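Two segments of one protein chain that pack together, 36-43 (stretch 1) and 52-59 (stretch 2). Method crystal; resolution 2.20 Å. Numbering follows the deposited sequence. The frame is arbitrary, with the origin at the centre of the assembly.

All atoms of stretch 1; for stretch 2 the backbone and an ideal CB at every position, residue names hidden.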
# COMPACT_ATOMS: atom_id res chain seq x y z
N PRO A 36 -2.21 21.07 28.64
CA PRO A 36 -2.06 21.14 27.18
C PRO A 36 -0.61 21.12 26.72
O PRO A 36 -0.32 20.83 25.56
CB PRO A 36 -2.75 22.45 26.84
CG PRO A 36 -2.36 23.31 28.01
CD PRO A 36 -2.60 22.38 29.19
N ASP A 37 0.30 21.42 27.64
CA ASP A 37 1.72 21.48 27.33
C ASP A 37 2.41 20.11 27.32
O ASP A 37 3.38 19.89 28.05
CB ASP A 37 2.42 22.41 28.33
CG ASP A 37 3.82 22.81 27.87
OD1 ASP A 37 4.57 23.37 28.70
OD2 ASP A 37 4.15 22.59 26.69
N ARG A 38 1.92 19.20 26.49
CA ARG A 38 2.51 17.87 26.38
C ARG A 38 2.56 17.48 24.90
O ARG A 38 1.63 17.75 24.15
CB ARG A 38 1.73 16.85 27.21
CG ARG A 38 1.85 17.12 28.71
CD ARG A 38 1.55 15.92 29.60
NE ARG A 38 0.12 15.65 29.76
CZ ARG A 38 -0.39 14.87 30.71
NH1 ARG A 38 0.42 14.28 31.59
NH2 ARG A 38 -1.70 14.66 30.78
N PHE A 39 3.67 16.87 24.50
CA PHE A 39 3.86 16.49 23.10
C PHE A 39 4.86 15.33 23.00
O PHE A 39 6.05 15.49 23.26
CB PHE A 39 4.37 17.71 22.32
CG PHE A 39 4.43 17.52 20.83
CD1 PHE A 39 3.77 16.46 20.20
CD2 PHE A 39 5.13 18.42 20.03
CE1 PHE A 39 3.81 16.31 18.82
CE2 PHE A 39 5.17 18.29 18.64
CZ PHE A 39 4.50 17.23 18.04
N GLY A 40 4.36 14.16 22.61
CA GLY A 40 5.22 13.00 22.48
C GLY A 40 4.99 12.25 21.18
O GLY A 40 3.93 12.36 20.56
N ILE A 41 6.00 11.49 20.76
CA ILE A 41 5.92 10.73 19.53
C ILE A 41 6.76 9.46 19.63
O ILE A 41 7.79 9.44 20.30
CB ILE A 41 6.41 11.58 18.35
CG1 ILE A 41 6.17 10.85 17.03
CG2 ILE A 41 7.89 11.89 18.52
CD1 ILE A 41 6.30 11.75 15.83
N ALA A 42 6.32 8.40 18.95
CA ALA A 42 7.05 7.14 18.97
C ALA A 42 6.81 6.35 17.70
O ALA A 42 5.71 6.36 17.14
CB ALA A 42 6.62 6.31 20.18
N LEU A 43 7.85 5.66 17.24
CA LEU A 43 7.77 4.84 16.05
C LEU A 43 8.19 3.43 16.42
O LEU A 43 9.24 3.25 17.04
CB LEU A 43 8.70 5.37 14.95
CG LEU A 43 8.54 6.80 14.45
CD1 LEU A 43 9.52 7.04 13.30
CD2 LEU A 43 7.12 7.05 13.98
N UNK A 52 11.63 7.02 19.97
CA UNK A 52 10.70 8.02 20.48
C UNK A 52 11.36 9.30 20.96
O UNK A 52 12.58 9.39 21.03
CB UNK A 52 9.89 7.42 21.63
N UNK A 53 10.53 10.28 21.29
CA UNK A 53 10.98 11.57 21.77
C UNK A 53 9.82 12.29 22.44
O UNK A 53 8.65 11.98 22.18
CB UNK A 53 11.56 12.41 20.63
N UNK A 54 10.13 13.26 23.30
CA UNK A 54 9.11 14.01 23.99
C UNK A 54 8.38 13.21 25.05
O UNK A 54 8.95 12.27 25.61
CB UNK A 54 8.10 14.55 22.98
N UNK A 55 7.13 13.57 25.31
CA UNK A 55 6.31 12.88 26.31
C UNK A 55 5.67 11.63 25.71
O UNK A 55 4.44 11.50 25.66
CB UNK A 55 5.23 13.82 26.86
N UNK A 56 6.52 10.70 25.27
CA UNK A 56 6.05 9.47 24.66
C UNK A 56 5.65 8.39 25.66
O UNK A 56 5.22 7.31 25.27
CB UNK A 56 7.14 8.92 23.73
N UNK A 57 5.79 8.69 26.95
CA UNK A 57 5.45 7.71 27.98
C UNK A 57 4.40 8.22 28.97
O UNK A 57 4.28 7.70 30.08
CB UNK A 57 6.71 7.31 28.74
N UNK A 58 3.65 9.23 28.56
CA UNK A 58 2.60 9.80 29.39
C UNK A 58 1.28 9.17 28.95
O UNK A 58 0.92 9.25 27.77
CB UNK A 58 2.56 11.33 29.28
N UNK A 59 0.56 8.57 29.89
CA UNK A 59 -0.70 7.92 29.57
C UNK A 59 -1.84 8.88 29.30
O UNK A 59 -1.91 9.97 29.87
CB UNK A 59 -1.10 6.98 30.71

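Strand 52-54 runs antiparallel to strand 40-43, at 178° between strand directions and 4.8 Å at closest approach. The backbone fixes the register before any side chain is considered: the amide N of position 53 lies 3.0 Å from Ile41 O, and Ile41 N lies 3.0 Å from the carbonyl O of 53, both hydrogen bonds.

Position 52 faces Ala42 across a non-hydrogen-bonded pair, CA to CA 4.0 Å. Its ideal CB is 3.7 Å from Ala42 CB and a tight 3.2 Å from Ile41 O. The CB on the same face suits a small or slender side chain, although a longer one could lead outward. The residue is Cys52, whose CB packs against Ala42 CB. Its chi1 of -3° lies between wells.

At 53 the CB emerges on the face that carries Ile41, and the ideal CB is 4.3 Å from Ile41 CG2. No charge or polar side-chain atom is offered there, so small or medium apolar residues fit, and others could extend past the isoleucine. Ala53 is deposited; its CB meets Ile41 CG2 at 4.2 Å, a light apolar contact.

Position 54 is the most restrictive. Its phi/psi of 72/-152 favours glycine by itself, and an ideal CB would stand 2.3 Å from Phe39 O, a clash, and 3.3 Å from Gly40 CA. Glycine is the natural reading, and Gly54 is found. Its CA approaches Phe39 O at 3.5 Å in a CA-H...O contact. Gly40, its partner, also lacks a CB; an ideal one would clash with the carbonyl O of 55, at 2.1 Å.

At 55 the backbone N donates to Phe39 O at 3.0 Å. CA-to-CB points sideways, with the ideal CB 4.3 Å from Gly40 N, but the Phe39 amide N remains without a partner among the visible atoms. A short acceptor such as Asp, Asn, Ser or Thr could turn back to it. Asp55, with chi1 at -53° (m), does so: Phe39 N donates to Asp55 OD2 at 2.9 Å with an N-H...O angle of 165°. A water donates both to Asp55 OD2, at 2.8 Å, and to Asp37 O, at 2.7 Å, extending the link toward the start of stretch 1.

Position 56, second in a type I turn, points its CB toward stretch 1, 3.5 Å from Ile41 O and 4.4 Å from Ala42 CB. A small residue is favoured. Ala56 places its methyl against both atoms at those distances.

The CB of 57 has nothing of stretch 1 within 5.5 Å, so polar residues are as plausible as any; Asp57 makes no contact with stretch 1.

Position 58 ends the turn and points toward Arg38, its ideal CB 4.3 Å from Arg38 NH1. An acidic side chain could pair with the guanidinium, while an aliphatic one could cover it. Val58 takes the second course: its CG1 lies over one guanidinium face, 3.0 Å from Arg38 NH1.

At 59 the CB points away, leaving the choice open; Glu59 uses OE2 elsewhere in the structure.

Stretch 2 52-59: CAGDADVE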
# COMPACT_ATOMS: atom_id res chain seq x y z
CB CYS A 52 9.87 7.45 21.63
SG CYS A 52 10.18 5.73 22.00
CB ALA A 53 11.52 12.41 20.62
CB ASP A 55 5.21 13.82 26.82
CG ASP A 55 5.76 15.15 27.31
OD1 ASP A 55 6.58 15.15 28.25
OD2 ASP A 55 5.38 16.19 26.75
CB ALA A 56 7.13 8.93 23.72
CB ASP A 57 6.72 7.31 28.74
CG ASP A 57 6.57 5.98 29.46
OD1 ASP A 57 7.43 5.66 30.30
OD2 ASP A 57 5.59 5.25 29.17
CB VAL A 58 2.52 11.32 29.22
CG1 VAL A 58 1.34 11.87 30.01
CG2 VAL A 58 3.81 11.96 29.70
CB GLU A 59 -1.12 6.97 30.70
CG GLU A 59 -0.16 5.82 30.95
CD GLU A 59 -0.76 4.75 31.85
OE1 GLU A 59 -1.57 5.10 32.74
OE2 GLU A 59 -0.42 3.56 31.67
O HOH W 1 5.79 18.76 27.69
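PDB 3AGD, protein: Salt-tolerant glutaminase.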